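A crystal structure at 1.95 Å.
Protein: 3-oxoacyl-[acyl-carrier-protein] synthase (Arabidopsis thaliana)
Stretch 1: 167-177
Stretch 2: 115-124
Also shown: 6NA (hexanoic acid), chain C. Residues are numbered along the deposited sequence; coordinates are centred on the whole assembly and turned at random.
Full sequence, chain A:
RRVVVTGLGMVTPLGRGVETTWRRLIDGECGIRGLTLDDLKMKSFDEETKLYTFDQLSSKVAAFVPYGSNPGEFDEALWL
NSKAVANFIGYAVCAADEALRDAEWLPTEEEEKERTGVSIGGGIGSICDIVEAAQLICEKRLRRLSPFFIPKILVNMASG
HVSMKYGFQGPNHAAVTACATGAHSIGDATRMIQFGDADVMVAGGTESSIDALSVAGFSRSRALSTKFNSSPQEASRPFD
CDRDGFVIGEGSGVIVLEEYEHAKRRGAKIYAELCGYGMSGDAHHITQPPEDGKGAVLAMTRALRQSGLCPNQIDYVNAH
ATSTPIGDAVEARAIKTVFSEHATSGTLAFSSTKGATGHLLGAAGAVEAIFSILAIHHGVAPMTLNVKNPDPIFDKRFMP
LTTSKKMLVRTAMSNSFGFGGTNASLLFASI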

ATOM      1  N   GLY A 167      14.113   8.228  14.095  1.00 20.20           N
ATOM      2  CA  GLY A 167      14.931   9.035  13.196  1.00 19.82           C
ATOM      3  C   GLY A 167      15.427   8.244  12.002  1.00 19.60           C
ATOM      4  O   GLY A 167      16.505   8.515  11.480  1.00 19.53           O
ATOM      5  N   PHE A 168      14.634   7.267  11.571  1.00 19.38           N
ATOM      6  CA  PHE A 168      15.024   6.389  10.472  1.00 19.42           C
ATOM      7  C   PHE A 168      14.762   7.055   9.125  1.00 19.49           C
ATOM      8  O   PHE A 168      13.611   7.345   8.781  1.00 19.64           O
ATOM      9  CB  PHE A 168      14.309   5.031  10.572  1.00 19.41           C
ATOM     10  CG  PHE A 168      14.737   4.191  11.755  1.00 18.85           C
ATOM     11  CD1 PHE A 168      13.894   3.206  12.257  1.00 18.97           C
ATOM     12  CD2 PHE A 168      15.977   4.388  12.370  1.00 18.92           C
ATOM     13  CE1 PHE A 168      14.276   2.418  13.345  1.00 18.54           C
ATOM     14  CE2 PHE A 168      16.368   3.609  13.462  1.00 19.02           C
ATOM     15  CZ  PHE A 168      15.515   2.621  13.949  1.00 18.49           C
ATOM     16  N   GLN A 169      15.834   7.288   8.368  1.00 19.46           N
ATOM     17  CA  GLN A 169      15.766   8.085   7.141  1.00 19.44           C
ATOM     18  C   GLN A 169      16.074   7.292   5.868  1.00 19.64           C
ATOM     19  O   GLN A 169      16.287   7.873   4.799  1.00 19.65           O
ATOM     20  CB  GLN A 169      16.674   9.313   7.252  1.00 19.43           C
ATOM     21  CG  GLN A 169      16.288  10.255   8.385  1.00 19.15           C
ATOM     22  CD  GLN A 169      17.428  11.156   8.809  1.00 19.88           C
ATOM     23  OE1 GLN A 169      17.812  12.068   8.083  1.00 20.25           O
ATOM     24  NE2 GLN A 169      17.969  10.910   9.996  1.00 19.78           N
ATOM     25  N   GLY A 170      16.089   5.966   5.989  1.00 19.71           N
ATOM     26  CA  GLY A 170      16.141   5.086   4.828  1.00 19.96           C
ATOM     27  C   GLY A 170      14.775   5.045   4.169  1.00 20.25           C
ATOM     28  O   GLY A 170      13.901   5.847   4.511  1.00 20.26           O
ATOM     29  N   PRO A 171      14.571   4.110   3.221  1.00 20.49           N
ATOM     30  CA  PRO A 171      13.273   4.003   2.546  1.00 20.67           C
ATOM     31  C   PRO A 171      12.094   3.987   3.527  1.00 21.03           C
ATOM     32  O   PRO A 171      12.078   3.193   4.471  1.00 20.94           O
ATOM     33  CB  PRO A 171      13.374   2.668   1.802  1.00 20.61           C
ATOM     34  CG  PRO A 171      14.826   2.486   1.553  1.00 20.28           C
ATOM     35  CD  PRO A 171      15.536   3.109   2.730  1.00 20.38           C
ATOM     36  N   ASN A 172      11.142   4.892   3.303  1.00 21.40           N
ATOM     37  CA  ASN A 172       9.907   4.980   4.076  1.00 21.64           C
ATOM     38  C   ASN A 172       8.800   4.466   3.162  1.00 21.69           C
ATOM     39  O   ASN A 172       8.390   5.151   2.224  1.00 21.85           O
ATOM     40  CB  ASN A 172       9.665   6.436   4.506  1.00 21.92           C
ATOM     41  CG  ASN A 172       8.396   6.628   5.338  1.00 22.67           C
ATOM     42  OD1 ASN A 172       7.478   5.810   5.314  1.00 23.91           O
ATOM     43  ND2 ASN A 172       8.339   7.739   6.064  1.00 23.39           N
ATOM     44  N   HIS A 173       8.324   3.256   3.449  1.00 21.64           N
ATOM     45  CA  HIS A 173       7.576   2.457   2.480  1.00 21.60           C
ATOM     46  C   HIS A 173       6.388   1.733   3.123  1.00 21.58           C
ATOM     47  O   HIS A 173       6.317   1.578   4.345  1.00 21.48           O
ATOM     48  CB  HIS A 173       8.545   1.452   1.836  1.00 21.50           C
ATOM     49  CG  HIS A 173       7.944   0.618   0.744  1.00 21.85           C
ATOM     50  ND1 HIS A 173       7.585  -0.701   0.929  1.00 22.17           N
ATOM     51  CD2 HIS A 173       7.674   0.902  -0.551  1.00 21.71           C
ATOM     52  CE1 HIS A 173       7.104  -1.187  -0.202  1.00 21.66           C
ATOM     53  NE2 HIS A 173       7.147  -0.236  -1.115  1.00 21.36           N
ATOM     54  N   ALA A 174       5.442   1.319   2.290  1.00 21.62           N
ATOM     55  CA  ALA A 174       4.399   0.403   2.710  1.00 21.78           C
ATOM     56  C   ALA A 174       3.885  -0.312   1.482  1.00 22.21           C
ATOM     57  O   ALA A 174       3.597   0.319   0.465  1.00 21.89           O
ATOM     58  CB  ALA A 174       3.269   1.141   3.417  1.00 21.82           C
ATOM     59  N   ALA A 175       3.813  -1.634   1.570  1.00 22.80           N
ATOM     60  CA  ALA A 175       3.114  -2.425   0.571  1.00 23.42           C
ATOM     61  C   ALA A 175       1.740  -2.719   1.143  1.00 23.68           C
ATOM     62  O   ALA A 175       1.620  -3.084   2.311  1.00 24.12           O
ATOM     63  CB  ALA A 175       3.863  -3.708   0.282  1.00 23.43           C
ATOM     64  N   VAL A 176       0.701  -2.525   0.340  1.00 24.04           N
ATOM     65  CA  VAL A 176      -0.656  -2.818   0.788  1.00 24.24           C
ATOM     66  C   VAL A 176      -1.323  -3.726  -0.228  1.00 24.24           C
ATOM     67  O   VAL A 176      -1.580  -3.327  -1.363  1.00 24.66           O
ATOM     68  CB  VAL A 176      -1.494  -1.541   1.044  1.00 24.44           C
ATOM     69  CG1 VAL A 176      -2.885  -1.910   1.525  1.00 24.68           C
ATOM     70  CG2 VAL A 176      -0.809  -0.655   2.081  1.00 24.65           C
ATOM     71  N   THR A 177      -1.575  -4.960   0.196  1.00 24.15           N
ATOM     72  CA  THR A 177      -2.021  -6.029  -0.688  1.00 24.02           C
ATOM     73  C   THR A 177      -3.069  -6.882   0.026  1.00 23.97           C
ATOM     74  O   THR A 177      -3.019  -8.115  -0.024  1.00 24.01           O
ATOM     75  CB  THR A 177      -0.836  -6.922  -1.122  1.00 23.77           C
ATOM     76  OG1 THR A 177      -0.055  -7.263   0.029  1.00 24.02           O
ATOM     77  CG2 THR A 177       0.061  -6.201  -2.125  1.00 23.79           C
TER
HETATM   78  CA  6NA C1462      -9.391  -9.519   3.081  1.00 26.72           C
HETATM   79  C   6NA C1462      -8.025 -10.141   2.916  1.00 26.52           C
HETATM   80  O   6NA C1462      -7.590 -10.398   1.806  1.00 25.73           O
HETATM   81  CB  6NA C1462      -9.285  -8.015   2.858  1.00 26.98           C
HETATM   82  CG  6NA C1462      -8.861  -7.295   4.136  1.00 27.55           C
HETATM   83  CD  6NA C1462      -7.764  -6.283   3.854  1.00 27.91           C
HETATM   84  C6  6NA C1462      -6.775  -6.225   4.995  1.00 27.95           C
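Stretch 2 (115-124) RTGVSIGGGI

Stretch 2 lies alongside stretch 1 as a parallel strand neighbour, joined by a short ladder of backbone hydrogen bonds and brought close at Gly170, Gly117 and Gly121, where a side chain would not fit. Residues 116-122 of stretch 2 are extended, whereas stretch 1 forms only a weakly bonded strand around Asn172 and His173; both chains run in the same direction, so Gly170 falls beside Gly117, Asn172 beside Val118 and Ala174 beside Gly121.

The ladder begins where Gly170 N donates to Thr116 O at 2.8 Å. Val118 then bonds through both of its backbone polar groups: its N donates to Pro171 O at 2.8 Å, and its O accepts from His173 N at 2.9 Å. This alternation is typical of parallel strands, and Pro171, which has no amide hydrogen to give, takes part through its carbonyl. Beyond the His173 N to Val118 O bond the pairing loosens, although Ser119 CA approaches His173 O at 3.3 Å in a nearly straight CA-H...O contact.

Glycine suits the close approach. A CB on Gly170 would strike Thr116 C and Gly117 N, one on Gly117 would strike Pro171 O, and one on Gly121 would run into Ala175 O. The small Ala174 fits the same crowded path, its CB 4.0 Å from Gly121 CA.

Side chains add contacts along the same path. Phe168 offers a ring face to Thr116, whose CG2 methyl lies 3.5 Å from the ring centroid, almost on the normal, in a CH-pi contact; near the ring plane, Val118 CG2 is 4.0 Å from Phe168 CD1. His173 and Ser119 point to the same side of the sheet, where Ser119 OG and His173 ND1 share a hydrogen bond of 2.9 Å at the edge of the imidazole. Farther along, Val176 CG1 packs 3.2 Å from Gly122 O, a carbonyl left without a hydrogen-bonding partner.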

ATOM      1  N   ARG A 115      20.696   4.824   6.957  1.00 19.45           N
ATOM      2  CA  ARG A 115      20.742   3.500   6.327  1.00 19.41           C
ATOM      3  C   ARG A 115      19.666   2.542   6.850  1.00 19.27           C
ATOM      4  O   ARG A 115      19.623   1.375   6.457  1.00 19.41           O
ATOM      5  CB  ARG A 115      22.142   2.879   6.455  1.00 19.43           C
ATOM      6  CG  ARG A 115      23.209   3.541   5.577  1.00 19.79           C
ATOM      7  CD  ARG A 115      22.855   3.461   4.085  1.00 21.23           C
ATOM      8  NE  ARG A 115      23.014   2.115   3.539  1.00 22.05           N
ATOM      9  CZ  ARG A 115      22.608   1.734   2.329  1.00 22.57           C
ATOM     10  NH1 ARG A 115      21.997   2.591   1.523  1.00 23.11           N
ATOM     11  NH2 ARG A 115      22.808   0.487   1.923  1.00 23.04           N
ATOM     12  N   THR A 116      18.798   3.050   7.725  1.00 19.01           N
ATOM     13  CA  THR A 116      17.682   2.278   8.276  1.00 18.75           C
ATOM     14  C   THR A 116      16.348   2.792   7.745  1.00 18.90           C
ATOM     15  O   THR A 116      16.027   3.969   7.891  1.00 18.92           O
ATOM     16  CB  THR A 116      17.665   2.338   9.819  1.00 18.71           C
ATOM     17  OG1 THR A 116      18.956   1.978  10.326  1.00 18.20           O
ATOM     18  CG2 THR A 116      16.604   1.389  10.395  1.00 17.95           C
ATOM     19  N   GLY A 117      15.570   1.903   7.137  1.00 19.24           N
ATOM     20  CA  GLY A 117      14.245   2.258   6.640  1.00 19.38           C
ATOM     21  C   GLY A 117      13.115   1.535   7.352  1.00 19.70           C
ATOM     22  O   GLY A 117      13.340   0.734   8.269  1.00 19.84           O
ATOM     23  N   VAL A 118      11.888   1.823   6.926  1.00 19.79           N
ATOM     24  CA  VAL A 118      10.691   1.237   7.526  1.00 19.70           C
ATOM     25  C   VAL A 118       9.709   0.849   6.425  1.00 20.08           C
ATOM     26  O   VAL A 118       9.462   1.633   5.506  1.00 20.24           O
ATOM     27  CB  VAL A 118      10.005   2.217   8.515  1.00 19.57           C
ATOM     28  CG1 VAL A 118       8.882   1.523   9.280  1.00 19.22           C
ATOM     29  CG2 VAL A 118      11.019   2.801   9.503  1.00 19.30           C
ATOM     30  N   SER A 119       9.170  -0.367   6.521  1.00 20.63           N
ATOM     31  CA  SER A 119       8.134  -0.854   5.606  1.00 21.02           C
ATOM     32  C   SER A 119       7.069  -1.641   6.375  1.00 21.48           C
ATOM     33  O   SER A 119       7.109  -2.873   6.440  1.00 21.56           O
ATOM     34  CB  SER A 119       8.739  -1.707   4.489  1.00 20.94           C
ATOM     35  OG  SER A 119       7.757  -2.036   3.512  1.00 21.32           O
ATOM     36  N   ILE A 120       6.126  -0.915   6.969  1.00 21.96           N
ATOM     37  CA  ILE A 120       5.042  -1.520   7.740  1.00 22.52           C
ATOM     38  C   ILE A 120       3.718  -1.066   7.144  1.00 23.14           C
ATOM     39  O   ILE A 120       3.349   0.105   7.249  1.00 23.61           O
ATOM     40  CB  ILE A 120       5.113  -1.134   9.243  1.00 22.24           C
ATOM     41  CG1 ILE A 120       6.460  -1.542   9.849  1.00 21.95           C
ATOM     42  CG2 ILE A 120       3.950  -1.770  10.029  1.00 22.32           C
ATOM     43  CD1 ILE A 120       6.749  -0.916  11.207  1.00 20.68           C
ATOM     44  N   GLY A 121       3.012  -1.990   6.503  1.00 23.92           N
ATOM     45  CA  GLY A 121       1.747  -1.667   5.864  1.00 24.48           C
ATOM     46  C   GLY A 121       0.538  -2.024   6.705  1.00 25.10           C
ATOM     47  O   GLY A 121       0.606  -2.877   7.588  1.00 24.91           O
ATOM     48  N   GLY A 122      -0.568  -1.345   6.430  1.00 25.52           N
ATOM     49  CA  GLY A 122      -1.871  -1.720   6.962  1.00 26.26           C
ATOM     50  C   GLY A 122      -2.790  -2.012   5.793  1.00 26.73           C
ATOM     51  O   GLY A 122      -2.626  -1.439   4.716  1.00 26.78           O
ATOM     52  N   GLY A 123      -3.754  -2.900   5.998  1.00 27.13           N
ATOM     53  CA  GLY A 123      -4.642  -3.319   4.921  1.00 27.82           C
ATOM     54  C   GLY A 123      -5.774  -2.356   4.620  1.00 28.25           C
ATOM     55  O   GLY A 123      -6.035  -2.051   3.453  1.00 28.44           O
ATOM     56  N   ILE A 124      -6.455  -1.887   5.665  1.00 28.69           N
ATOM     57  CA  ILE A 124      -7.631  -1.021   5.501  1.00 29.17           C
ATOM     58  C   ILE A 124      -7.500   0.324   6.224  1.00 29.13           C
ATOM     59  O   ILE A 124      -8.077   1.321   5.791  1.00 29.32           O
ATOM     60  CB  ILE A 124      -8.954  -1.708   5.942  1.00 29.23           C
ATOM     61  CG1 ILE A 124      -8.941  -3.205   5.615  1.00 29.92           C
ATOM     62  CG2 ILE A 124     -10.146  -1.041   5.254  1.00 29.77           C
ATOM     63  CD1 ILE A 124     -10.070  -4.006   6.269  1.00 30.36           C
TER